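PDB 5CEF: aspartate-semialdehyde dehydrogenase from Cryptococcus neoformans var. neoformans JEC21, which catalyses the NADPH-dependent reductive dephosphorylation of 4-phospho-L-aspartate to its semialdehyde, the second step in making the aspartate family of amino acids. Local coordinates for residues Pro128-Ser133 and Ile163-Ala168; Ala168-Ala173 and Asn278-Tyr283; Gly175-Val180 and Val263-Ser268; Glu219-Leu224 and Asp235-Lys240; Pro271-Val276 and Gly326-Cys331. All blocks are in the same frame, centred on the assembly; numbering follows the deposited sequence.

Contact 1: residues Pro128-Ser133 and Ile163-Ala168; sequences PLVNPS and IVVPLA
Val130 in the loop following strand 125-126 comes closest to helix 158-174 at Val165, their CA atoms 6.3 Å apart, and the helix is kinked here, because Pro166 has no N-H to give to the turn before. Both methyls of Val130 work. CG1, anti to the backbone N (chi1 174°), reaches Ala168 CB at 3.7 Å. CG2 sits among three residues of the helix: Ala168 CB, Val165 CG2 at 3.9 Å and Val164 CG1 at 4.1 Å. The Val130 and Val165 side chains cross obliquely, and Leu129 adds a looser touch, its CB lying 4.3 Å from Val165 CG2. Around this patch, Val164 also packs on Ile223 and Leu224 of helix 212-224, while Asn131 holds the loop itself by bonds to Leu125 O and Val127 N. Val165 is about 10 Å, side chain to side chain, from Cys158, the predicted acyl-thioester residue at the start of the same helix. The loop, from the Rossmann-type NAD-binding part of the chain, meets the helix through aliphatic carbons, without a hydrogen bond between the two segments, and shape rather than bond direction sets how they fit.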
# COMPACT_ATOMS: atom_id res chain seq x y z
N PRO A 128 9.15 20.90 23.25
CA PRO A 128 8.75 20.97 24.67
C PRO A 128 9.36 19.90 25.57
O PRO A 128 9.49 20.14 26.76
CB PRO A 128 7.22 20.82 24.62
CG PRO A 128 6.91 20.31 23.23
CD PRO A 128 7.98 20.87 22.35
N LEU A 129 9.72 18.74 25.02
CA LEU A 129 10.33 17.69 25.84
C LEU A 129 11.85 17.76 25.89
O LEU A 129 12.51 16.80 26.41
CB LEU A 129 9.93 16.27 25.38
CG LEU A 129 8.44 16.04 25.15
CD1 LEU A 129 8.19 14.60 24.71
CD2 LEU A 129 7.64 16.41 26.40
N VAL A 130 12.40 18.89 25.45
CA VAL A 130 13.83 19.04 25.41
C VAL A 130 14.33 20.36 25.95
O VAL A 130 15.11 20.35 26.88
CB VAL A 130 14.34 18.89 23.98
CG1 VAL A 130 15.82 19.20 23.90
CG2 VAL A 130 14.07 17.49 23.47
N ASN A 131 13.90 21.50 25.37
CA ASN A 131 14.54 22.76 25.67
C ASN A 131 13.63 23.94 26.05
O ASN A 131 13.89 25.08 25.65
CB ASN A 131 15.41 23.15 24.49
CG ASN A 131 14.60 23.41 23.23
OD1 ASN A 131 13.58 22.76 22.99
ND2 ASN A 131 15.02 24.39 22.44
N PRO A 132 12.57 23.70 26.84
CA PRO A 132 11.80 24.82 27.34
C PRO A 132 12.59 25.85 28.17
O PRO A 132 12.16 27.01 28.26
CB PRO A 132 10.71 24.14 28.20
CG PRO A 132 11.27 22.81 28.58
CD PRO A 132 12.11 22.41 27.41
N SER A 133 13.73 25.47 28.72
CA SER A 133 14.60 26.44 29.38
C SER A 133 14.92 27.64 28.48
O SER A 133 15.30 28.70 28.97
CB SER A 133 15.92 25.79 29.81
OG SER A 133 16.55 25.16 28.70
N ILE A 163 13.78 12.95 16.29
CA ILE A 163 15.21 12.76 16.41
C ILE A 163 15.81 13.42 17.66
O ILE A 163 16.54 12.76 18.41
CB ILE A 163 15.90 13.30 15.16
CG1 ILE A 163 15.55 12.41 14.00
CG2 ILE A 163 17.41 13.31 15.32
CD1 ILE A 163 15.65 13.14 12.69
N VAL A 164 15.49 14.67 17.91
CA VAL A 164 16.14 15.41 18.97
C VAL A 164 15.80 14.96 20.37
O VAL A 164 16.60 15.14 21.30
CB VAL A 164 15.78 16.87 18.81
CG1 VAL A 164 16.24 17.61 20.01
CG2 VAL A 164 16.48 17.40 17.57
N VAL A 165 14.61 14.38 20.55
CA VAL A 165 14.25 13.90 21.85
C VAL A 165 15.24 12.81 22.28
O VAL A 165 15.82 12.92 23.34
CB VAL A 165 12.79 13.45 21.95
CG1 VAL A 165 12.57 12.67 23.22
CG2 VAL A 165 11.88 14.65 21.88
N PRO A 166 15.45 11.78 21.45
CA PRO A 166 16.45 10.80 21.85
C PRO A 166 17.83 11.40 22.02
O PRO A 166 18.55 11.03 22.95
CB PRO A 166 16.44 9.80 20.71
CG PRO A 166 15.03 9.81 20.25
CD PRO A 166 14.60 11.25 20.38
N LEU A 167 18.19 12.34 21.16
CA LEU A 167 19.51 12.99 21.29
C LEU A 167 19.68 13.70 22.62
O LEU A 167 20.72 13.63 23.25
CB LEU A 167 19.77 13.95 20.14
CG LEU A 167 19.86 13.30 18.73
CD1 LEU A 167 20.25 14.37 17.73
CD2 LEU A 167 20.77 12.08 18.61
N ALA A 168 18.62 14.34 23.07
CA ALA A 168 18.66 15.08 24.30
C ALA A 168 18.88 14.13 25.47
O ALA A 168 19.59 14.47 26.42
CB ALA A 168 17.37 15.86 24.49

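Contact 2: residues Ala168-Ala173 and Asn278-Tyr283; sequences AALEKA and NAFREY
Tyr283, just past the end of helix 273-282, packs its ring against Ala169 of helix 158-174. The two helical segments pass 8.9 Å apart, axis to axis, with their directions at 108°. Start at Tyr283 CB, which is 3.8 Å from Ala169 CB. CG, anti to the backbone N (chi1 178°), is placed near the same methyl. One atom further, Tyr283 CD1 comes within 3.5 Å of Ala169 CA, and CE1 is still near Ala169 CA and N. At the tip, Tyr283 OH lies 3.9 Å from Ala168 CB, and its polar partner is Leu129 O in the loop of contact 1. The aliphatic chain of Lys172 brushes this ring more loosely.

Phe280 covers the next part of the helix. The edge of its ring, at CD1, meets Ala169 CB near the ring plane, while CE1 and CZ meet Leu170, with CZ 3.8 Å from Leu170 CD2. One turn before Tyr283, Ala279 CB meets Ala173 CB at 3.6 Å; these small residues let the backbones come near each other. A water between the helices donates to both Ala169 O, at 2.7 Å, and Ala279 O, at 3.0 Å, joining them where no direct hydrogen bond does.

The crossing belongs to the dimerisation domain. Ala169 and Tyr283 also touch Ile300 of strand 300-302, and Phe280 reaches Val302 there and Val325 and Ile328 of strand 323-330, so the two helices lie packed together against the mixed sheet.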
# COMPACT_ATOMS: atom_id res chain seq x y z
N ALA A 168 18.62 14.34 23.07
CA ALA A 168 18.66 15.08 24.30
C ALA A 168 18.88 14.13 25.47
O ALA A 168 19.59 14.47 26.42
CB ALA A 168 17.37 15.86 24.49
N ALA A 169 18.25 12.96 25.41
CA ALA A 169 18.36 12.01 26.50
C ALA A 169 19.79 11.50 26.56
O ALA A 169 20.35 11.27 27.65
CB ALA A 169 17.40 10.86 26.29
N LEU A 170 20.40 11.37 25.39
CA LEU A 170 21.80 10.98 25.33
C LEU A 170 22.69 12.06 25.92
O LEU A 170 23.64 11.74 26.63
CB LEU A 170 22.23 10.65 23.88
CG LEU A 170 21.53 9.42 23.31
CD1 LEU A 170 21.94 9.15 21.88
CD2 LEU A 170 21.81 8.19 24.16
N GLU A 171 22.42 13.33 25.60
CA GLU A 171 23.32 14.40 26.06
C GLU A 171 23.20 14.55 27.56
O GLU A 171 24.20 14.68 28.25
CB GLU A 171 23.10 15.74 25.31
CG GLU A 171 23.79 15.77 23.95
CD GLU A 171 24.06 17.18 23.43
OE1 GLU A 171 23.32 18.11 23.81
OE2 GLU A 171 24.98 17.34 22.61
N LYS A 172 21.99 14.51 28.07
CA LYS A 172 21.79 14.61 29.52
C LYS A 172 22.55 13.52 30.26
O LYS A 172 23.11 13.79 31.30
CB LYS A 172 20.30 14.48 29.89
CG LYS A 172 20.01 14.95 31.29
CD LYS A 172 18.61 14.57 31.75
CE LYS A 172 18.08 15.52 32.83
NZ LYS A 172 16.66 15.24 33.15
N ALA A 173 22.56 12.30 29.74
CA ALA A 173 23.19 11.21 30.42
C ALA A 173 24.68 11.08 30.14
O ALA A 173 25.40 10.62 31.02
CB ALA A 173 22.49 9.89 30.09
N ASN A 278 19.16 2.42 29.42
CA ASN A 278 18.75 3.08 30.67
C ASN A 278 18.59 4.54 30.54
O ASN A 278 17.63 5.09 31.05
CB ASN A 278 19.68 2.77 31.82
CG ASN A 278 19.64 1.31 32.16
OD1 ASN A 278 18.59 0.66 32.00
ND2 ASN A 278 20.78 0.77 32.56
N ALA A 279 19.51 5.18 29.83
CA ALA A 279 19.40 6.60 29.60
C ALA A 279 18.04 6.97 28.96
O ALA A 279 17.41 7.96 29.34
CB ALA A 279 20.56 7.10 28.76
N PHE A 280 17.61 6.17 27.99
CA PHE A 280 16.35 6.39 27.34
C PHE A 280 15.17 6.13 28.27
O PHE A 280 14.29 6.99 28.40
CB PHE A 280 16.21 5.54 26.07
CG PHE A 280 17.08 5.99 24.91
CD1 PHE A 280 17.22 7.31 24.58
CD2 PHE A 280 17.70 5.07 24.10
CE1 PHE A 280 17.99 7.71 23.49
CE2 PHE A 280 18.48 5.45 23.01
CZ PHE A 280 18.63 6.78 22.72
N ARG A 281 15.14 4.96 28.91
CA ARG A 281 14.06 4.63 29.90
C ARG A 281 13.86 5.65 30.99
O ARG A 281 12.73 5.92 31.35
CB ARG A 281 14.32 3.34 30.65
CG ARG A 281 14.10 2.15 29.81
CD ARG A 281 13.89 0.90 30.67
NE ARG A 281 14.14 -0.21 29.76
CZ ARG A 281 15.33 -0.71 29.50
NH1 ARG A 281 16.40 -0.27 30.16
NH2 ARG A 281 15.44 -1.67 28.57
N GLU A 282 14.95 6.17 31.51
CA GLU A 282 14.91 7.05 32.68
C GLU A 282 14.69 8.52 32.32
O GLU A 282 14.36 9.29 33.18
CB GLU A 282 16.23 6.95 33.49
CG GLU A 282 16.53 5.58 34.11
CD GLU A 282 18.03 5.37 34.44
OE1 GLU A 282 18.74 6.38 34.68
OE2 GLU A 282 18.52 4.20 34.43
N TYR A 283 14.87 8.90 31.05
CA TYR A 283 14.80 10.29 30.67
C TYR A 283 13.48 10.93 31.12
O TYR A 283 12.39 10.42 30.84
CB TYR A 283 14.94 10.46 29.18
CG TYR A 283 14.83 11.92 28.67
CD1 TYR A 283 15.88 12.83 28.86
CD2 TYR A 283 13.73 12.36 27.96
CE1 TYR A 283 15.82 14.14 28.39
CE2 TYR A 283 13.68 13.69 27.52
CZ TYR A 283 14.74 14.56 27.75
OH TYR A 283 14.71 15.85 27.32
O HOH W 1 18.56 10.67 29.62

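Contact 3: residues Gly175-Val180 and Val263-Ser268; sequences GPLDTV and VKFARS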
# COMPACT_ATOMS: atom_id res chain seq x y z
N GLY A 175 26.77 13.50 28.16
CA GLY A 175 27.46 14.68 27.67
C GLY A 175 27.31 14.91 26.18
O GLY A 175 26.60 14.18 25.50
N PRO A 176 28.02 15.93 25.65
CA PRO A 176 27.68 16.40 24.32
C PRO A 176 28.01 15.42 23.23
O PRO A 176 28.88 14.57 23.36
CB PRO A 176 28.51 17.69 24.15
CG PRO A 176 29.44 17.78 25.32
CD PRO A 176 28.88 16.89 26.38
N LEU A 177 27.27 15.54 22.13
CA LEU A 177 27.47 14.71 20.96
C LEU A 177 28.41 15.39 20.00
O LEU A 177 28.40 16.61 19.85
CB LEU A 177 26.12 14.43 20.28
CG LEU A 177 25.04 13.84 21.19
CD1 LEU A 177 23.76 13.59 20.41
CD2 LEU A 177 25.51 12.56 21.85
N ASP A 178 29.17 14.57 19.30
CA ASP A 178 30.10 15.00 18.29
C ASP A 178 29.41 15.00 16.94
O ASP A 178 29.34 16.02 16.27
CB ASP A 178 31.27 14.00 18.30
CG ASP A 178 32.30 14.22 17.22
OD1 ASP A 178 32.18 15.10 16.37
OD2 ASP A 178 33.31 13.49 17.26
N THR A 179 28.91 13.84 16.56
CA THR A 179 28.45 13.58 15.18
C THR A 179 27.16 12.76 15.19
O THR A 179 26.99 11.86 16.03
CB THR A 179 29.53 12.83 14.40
OG1 THR A 179 30.66 13.70 14.19
CG2 THR A 179 29.03 12.36 13.08
N VAL A 180 26.25 13.13 14.29
CA VAL A 180 25.00 12.42 14.08
C VAL A 180 24.65 12.26 12.60
O VAL A 180 24.64 13.23 11.85
CB VAL A 180 23.82 13.16 14.73
CG1 VAL A 180 22.51 12.42 14.44
CG2 VAL A 180 24.00 13.28 16.24
N VAL A 263 25.30 7.67 16.11
CA VAL A 263 25.78 8.71 16.98
C VAL A 263 27.20 8.45 17.43
O VAL A 263 27.54 7.34 17.81
CB VAL A 263 24.91 8.83 18.23
CG1 VAL A 263 25.45 9.89 19.17
CG2 VAL A 263 23.49 9.22 17.86
N LYS A 264 28.01 9.51 17.40
CA LYS A 264 29.31 9.53 18.02
C LYS A 264 29.33 10.49 19.18
O LYS A 264 29.05 11.67 18.98
CB LYS A 264 30.35 9.98 17.00
CG LYS A 264 31.71 10.25 17.59
CD LYS A 264 32.70 9.13 17.28
CE LYS A 264 33.63 8.80 18.45
NZ LYS A 264 33.94 7.33 18.53
N PHE A 265 29.73 10.02 20.36
CA PHE A 265 29.81 10.86 21.54
C PHE A 265 31.13 11.63 21.58
O PHE A 265 32.13 11.12 21.09
CB PHE A 265 29.68 10.02 22.80
CG PHE A 265 28.39 9.31 22.90
CD1 PHE A 265 27.28 9.94 23.42
CD2 PHE A 265 28.27 8.02 22.45
CE1 PHE A 265 26.05 9.30 23.48
CE2 PHE A 265 27.05 7.37 22.52
CZ PHE A 265 25.94 8.00 23.05
N ALA A 266 31.12 12.82 22.18
CA ALA A 266 32.37 13.58 22.38
C ALA A 266 33.29 12.90 23.40
O ALA A 266 34.52 12.95 23.28
CB ALA A 266 32.08 15.00 22.81
N ARG A 267 32.67 12.29 24.40
CA ARG A 267 33.38 11.70 25.50
C ARG A 267 33.67 10.24 25.27
O ARG A 267 32.95 9.55 24.60
CB ARG A 267 32.60 11.89 26.79
CG ARG A 267 32.58 13.35 27.27
CD ARG A 267 31.85 13.44 28.61
NE ARG A 267 31.41 14.81 28.92
CZ ARG A 267 30.51 15.13 29.86
NH1 ARG A 267 29.88 14.19 30.59
NH2 ARG A 267 30.19 16.40 30.05
N SER A 268 34.79 9.82 25.85
CA SER A 268 35.37 8.50 25.69
C SER A 268 35.62 7.90 27.08
O SER A 268 35.97 8.63 28.00
CB SER A 268 36.70 8.62 25.00
OG SER A 268 36.62 8.10 23.70
O HOH W 2 29.65 12.81 25.23
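Leu177-Val180 and Val263-Phe265 run antiparallel, their short axes 4.7 Å apart and 163° between directions, and the register slips by one at Asp178. Both Asp178 N (2.9 Å) and Thr179 N (3.3 Å) donate to Lys264 O, the Thr179 bond arriving on a lone pair in the carbonyl plane. Lys264 N returns a nearly straight bond to Thr179 O, and beyond the bulge Ala266 N binds Pro176 O, which also accepts a hydrogen bond from a water that accepts from Arg267 N.

On one face, Leu177 CD2 touches both Phe265 CD1, 3.5 Å away, and Val263 CG1, 3.8 Å away; Val263 CG1 in turn sits over the centre of the Phe265 ring. On the other, Lys264 CG runs beside the Asp178 carboxylate, 3.6 Å from OD2, but its NZ goes on to a salt bridge with Asp335, and Thr179 packs on Val333 of the second subunit. At the loop end the Arg267 guanidinium lays one face on Gly175 CA, centred and 3.7 Å from its plane. Gly175 leaves the preceding helix with positive phi (81°), which suits a glycine.

Two strand residues opposite one make this a classic beta bulge, set at the end of a strand pair in the mixed sheet of the dimerisation domain.

Contact 4: residues Glu219-Leu224 and Asp235-Lys240; sequences ETNKIL and DLHAPK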
# COMPACT_ATOMS: atom_id res chain seq x y z
N GLU A 219 18.66 22.99 12.90
CA GLU A 219 17.84 23.21 14.11
C GLU A 219 18.34 22.36 15.29
O GLU A 219 18.18 22.75 16.46
CB GLU A 219 16.37 22.93 13.83
CG GLU A 219 15.80 23.90 12.83
CD GLU A 219 14.31 23.70 12.54
OE1 GLU A 219 13.66 22.84 13.19
OE2 GLU A 219 13.80 24.39 11.61
N THR A 220 18.92 21.21 14.99
CA THR A 220 19.37 20.33 16.07
C THR A 220 20.31 21.07 17.02
O THR A 220 20.21 20.87 18.24
CB THR A 220 20.01 19.08 15.48
OG1 THR A 220 19.01 18.32 14.82
CG2 THR A 220 20.67 18.24 16.54
N ASN A 221 21.21 21.91 16.47
CA ASN A 221 22.21 22.62 17.31
C ASN A 221 21.62 23.76 18.10
O ASN A 221 21.92 23.95 19.29
CB ASN A 221 23.39 23.09 16.47
CG ASN A 221 24.47 22.00 16.32
OD1 ASN A 221 24.94 21.42 17.31
ND2 ASN A 221 24.88 21.77 15.13
N LYS A 222 20.66 24.45 17.51
CA LYS A 222 19.88 25.39 18.29
C LYS A 222 19.12 24.74 19.45
O LYS A 222 19.21 25.19 20.59
CB LYS A 222 18.89 26.14 17.40
CG LYS A 222 18.23 27.27 18.17
CD LYS A 222 17.65 28.31 17.25
CE LYS A 222 16.90 29.37 18.04
NZ LYS A 222 16.25 30.41 17.18
N ILE A 223 18.39 23.67 19.16
CA ILE A 223 17.54 23.01 20.16
C ILE A 223 18.32 22.31 21.27
O ILE A 223 17.89 22.32 22.43
CB ILE A 223 16.59 21.97 19.49
CG1 ILE A 223 15.62 22.70 18.58
CG2 ILE A 223 15.82 21.13 20.49
CD1 ILE A 223 14.97 21.81 17.54
N LEU A 224 19.42 21.65 20.93
CA LEU A 224 20.19 20.94 21.96
C LEU A 224 21.22 21.85 22.60
O LEU A 224 21.76 21.52 23.62
CB LEU A 224 20.89 19.76 21.36
CG LEU A 224 19.93 18.67 20.92
CD1 LEU A 224 20.68 17.56 20.20
CD2 LEU A 224 19.15 18.09 22.10
N ASP A 235 23.54 29.88 22.13
CA ASP A 235 24.92 29.49 21.83
C ASP A 235 25.01 28.51 20.66
O ASP A 235 26.09 28.29 20.13
CB ASP A 235 25.63 28.94 23.07
CG ASP A 235 24.96 27.69 23.65
OD1 ASP A 235 24.41 26.88 22.87
OD2 ASP A 235 25.02 27.51 24.90
N LEU A 236 23.88 27.96 20.22
CA LEU A 236 23.83 27.05 19.09
C LEU A 236 24.79 25.88 19.25
O LEU A 236 25.35 25.37 18.27
CB LEU A 236 24.10 27.76 17.75
CG LEU A 236 23.26 29.00 17.46
CD1 LEU A 236 23.52 29.54 16.04
CD2 LEU A 236 21.77 28.71 17.64
N HIS A 237 24.95 25.45 20.50
CA HIS A 237 25.80 24.31 20.85
C HIS A 237 27.30 24.56 20.50
O HIS A 237 28.08 23.61 20.43
CB HIS A 237 25.26 23.06 20.13
CG HIS A 237 25.58 21.77 20.80
ND1 HIS A 237 26.85 21.24 20.82
CD2 HIS A 237 24.79 20.88 21.44
CE1 HIS A 237 26.82 20.08 21.46
NE2 HIS A 237 25.58 19.83 21.84
N ALA A 238 27.66 25.83 20.32
CA ALA A 238 29.07 26.25 20.18
C ALA A 238 29.79 26.19 21.51
O ALA A 238 29.16 26.10 22.58
CB ALA A 238 29.19 27.63 19.57
N PRO A 239 31.14 26.14 21.47
CA PRO A 239 32.03 26.12 20.30
C PRO A 239 32.02 24.79 19.56
O PRO A 239 32.26 24.76 18.37
CB PRO A 239 33.42 26.37 20.91
CG PRO A 239 33.33 25.72 22.27
CD PRO A 239 31.91 25.98 22.74
N LYS A 240 31.72 23.69 20.26
CA LYS A 240 31.80 22.34 19.64
C LYS A 240 30.45 21.91 19.12
O LYS A 240 29.72 21.19 19.81
CB LYS A 240 32.11 21.35 20.74
CG LYS A 240 33.44 20.70 20.85
CD LYS A 240 34.60 21.54 20.50
CE LYS A 240 35.86 20.72 20.73
NZ LYS A 240 36.93 21.54 21.33
O HOH W 3 21.26 27.19 21.23
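Leu236 and His237 at the tip of a turn face Asn221 and Lys222 on the last turns of helix 212-224, with the CA atoms of Lys222 and Leu236 4.4 Å apart.

No direct hydrogen bond crosses. One water does the bridging, donating to Lys222 O at 2.9 Å and accepting from Leu236 N at 2.9 Å.

The turn is held largely by bonds of its own. Asp235-Ala238 is a type I' turn closed by Ala238 N to Asp235 O, and Asp235 OD1 accepts from His237 N at 2.8 Å, an Asx turn, as well as from Gly226 N. His237 ND1 donates in its ring plane to Lys240 O at 3.0 Å, although it stands 33° off that carbonyl's plane.

Van der Waals contact does the rest. Asn221 OD1 comes 3.3 Å from His237 CB, the two side chains crossing at about a right angle with amide and ring planes 58° apart; that oxygen accepts from Ile242 N. Leu236 CD2 rests 3.9 Å from Lys222 CG, on the lysine's extended chain, whose NZ is taken up by Arg118 O and Cys123 O. His237 CD2 lies 4.1 Å from Leu224 CB.

His237 NE2 is hydrogen-bonded to Glu171 OE2, probably as donor, and the bond ties the turn to helix 158-174. With an acceptor at each ring nitrogen, the pairing probably favours a protonated imidazole.

Contact 5: residues Pro271-Val276 and Gly326-Cys331; sequences PSVAEV and GRIREC
Arg329, whose CA meets Val273 CG2 where helix 273-282 packs on strand 323-330 of the mixed sheet, lays its guanidinium over that of Arg327 on the same strand. Arg329 CZ is 3.5 Å above the Arg327 plane, offset toward the rim, and Arg327 NH2 lies likewise over one face of Arg329. At the Arg329 edge, in plane, is Arg327 O, which accepts from NH1 at 2.8 Å. Two like charges so close would repel, and Glu213 of the second subunit probably offsets this: OE2 bridges to Arg327 NH1 and OE1 to Arg329 NH2.

A capping box opens helix 273-282. Ser272 OG accepts from Glu275 N at 3.2 Å, and Ser272 N donates to Glu275 OE1 at 2.9 Å, so the amides of Ser272 and Glu275 at the helix start have acceptors.

Packing proper rests on two valines. Val273 sets both methyls against the strand backbone: CG1, anti to the backbone N (chi1 164°), lies 3.6 Å from Ile328 O, and CG2 lies 3.9 Å from Arg329 CA. Ile328 points its side chain at the helix while Arg329 points away, in the alternation of a strand, so one face meets the helix and the other the neighbouring subunit. One turn on from Val273, Val276 CG1 meets Ile328 CG2 at 3.9 Å.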
# COMPACT_ATOMS: atom_id res chain seq x y z
N PRO A 271 29.34 4.87 26.06
CA PRO A 271 28.54 3.99 26.87
C PRO A 271 28.22 2.68 26.19
O PRO A 271 28.29 2.55 24.98
CB PRO A 271 27.25 4.78 27.09
CG PRO A 271 27.16 5.63 25.86
CD PRO A 271 28.57 6.01 25.55
N SER A 272 27.90 1.69 27.01
CA SER A 272 27.45 0.42 26.51
C SER A 272 25.98 0.52 26.09
O SER A 272 25.24 1.44 26.45
CB SER A 272 27.56 -0.65 27.60
OG SER A 272 26.75 -0.28 28.70
N VAL A 273 25.58 -0.50 25.36
CA VAL A 273 24.21 -0.66 24.95
C VAL A 273 23.27 -0.53 26.16
O VAL A 273 22.25 0.15 26.09
CB VAL A 273 24.04 -2.02 24.23
CG1 VAL A 273 22.59 -2.42 24.11
CG2 VAL A 273 24.73 -1.95 22.86
N ALA A 274 23.62 -1.20 27.25
CA ALA A 274 22.72 -1.24 28.42
C ALA A 274 22.61 0.14 29.01
O ALA A 274 21.53 0.55 29.40
CB ALA A 274 23.21 -2.26 29.47
N GLU A 275 23.73 0.85 29.07
CA GLU A 275 23.71 2.19 29.62
C GLU A 275 22.86 3.10 28.77
O GLU A 275 22.20 4.00 29.31
CB GLU A 275 25.13 2.74 29.74
CG GLU A 275 25.94 2.04 30.85
CD GLU A 275 27.42 2.41 30.86
OE1 GLU A 275 28.05 2.57 29.79
OE2 GLU A 275 27.96 2.55 31.96
N VAL A 276 22.86 2.86 27.45
CA VAL A 276 22.07 3.69 26.55
C VAL A 276 20.59 3.38 26.72
O VAL A 276 19.77 4.30 26.80
CB VAL A 276 22.51 3.54 25.07
CG1 VAL A 276 21.54 4.29 24.16
CG2 VAL A 276 23.91 4.09 24.85
N GLY A 326 14.63 1.57 19.57
CA GLY A 326 14.84 0.14 19.50
C GLY A 326 16.08 -0.15 18.68
O GLY A 326 16.73 0.79 18.21
N ARG A 327 16.44 -1.43 18.56
CA ARG A 327 17.62 -1.85 17.87
C ARG A 327 18.87 -1.09 18.29
O ARG A 327 19.68 -0.69 17.46
CB ARG A 327 17.41 -1.76 16.36
CG ARG A 327 16.17 -2.51 15.91
CD ARG A 327 16.28 -3.01 14.47
NE ARG A 327 17.52 -3.75 14.24
CZ ARG A 327 18.36 -3.58 13.21
NH1 ARG A 327 18.11 -2.73 12.23
NH2 ARG A 327 19.43 -4.32 13.16
N ILE A 328 19.00 -0.86 19.57
CA ILE A 328 20.13 -0.14 20.06
C ILE A 328 21.35 -1.06 20.08
O ILE A 328 21.34 -2.11 20.71
CB ILE A 328 19.89 0.40 21.48
CG1 ILE A 328 18.79 1.44 21.43
CG2 ILE A 328 21.16 1.02 22.04
CD1 ILE A 328 18.09 1.62 22.75
N ARG A 329 22.40 -0.65 19.38
CA ARG A 329 23.53 -1.52 19.16
C ARG A 329 24.77 -0.74 18.74
O ARG A 329 24.70 0.42 18.38
CB ARG A 329 23.16 -2.58 18.10
CG ARG A 329 22.91 -2.01 16.71
CD ARG A 329 21.90 -2.78 15.90
NE ARG A 329 21.90 -2.33 14.51
CZ ARG A 329 21.28 -1.26 14.02
NH1 ARG A 329 20.55 -0.46 14.78
NH2 ARG A 329 21.39 -0.99 12.72
N GLU A 330 25.90 -1.41 18.77
CA GLU A 330 27.13 -0.78 18.37
C GLU A 330 27.14 -0.46 16.91
O GLU A 330 26.60 -1.20 16.11
CB GLU A 330 28.30 -1.68 18.69
CG GLU A 330 28.67 -1.61 20.17
CD GLU A 330 29.83 -2.53 20.49
OE1 GLU A 330 30.73 -2.67 19.63
OE2 GLU A 330 29.79 -3.11 21.60
N CYS A 331 27.76 0.68 16.59
CA CYS A 331 28.00 1.11 15.21
C CYS A 331 29.48 0.95 14.92
O CYS A 331 30.32 1.50 15.61
CB CYS A 331 27.63 2.55 15.05
SG CYS A 331 27.91 3.23 13.41

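Helix 158-174 is common to contacts 1 and 2, which share Ala168 and are joined by Tyr283 OH on Leu129 O; both are buried and largely apolar, though contact 2 adds a water. Contacts 2 and 5 both use helix 273-282, and Phe280 meets Ile328 between them. Contacts 3 and 5 reach the same mixed sheet and the second subunit: contact 3, partly buried, is made by backbone bonds, whereas contact 5, at the surface, brings together a few aliphatic groups. Contact 4, also partly buried, combines aliphatic and polar side-chain contacts with a bridging water, on a turn held largely by its own bonds. Glu171 OE2 links contacts 2, 3 and 4 through Leu177 N and His237 NE2.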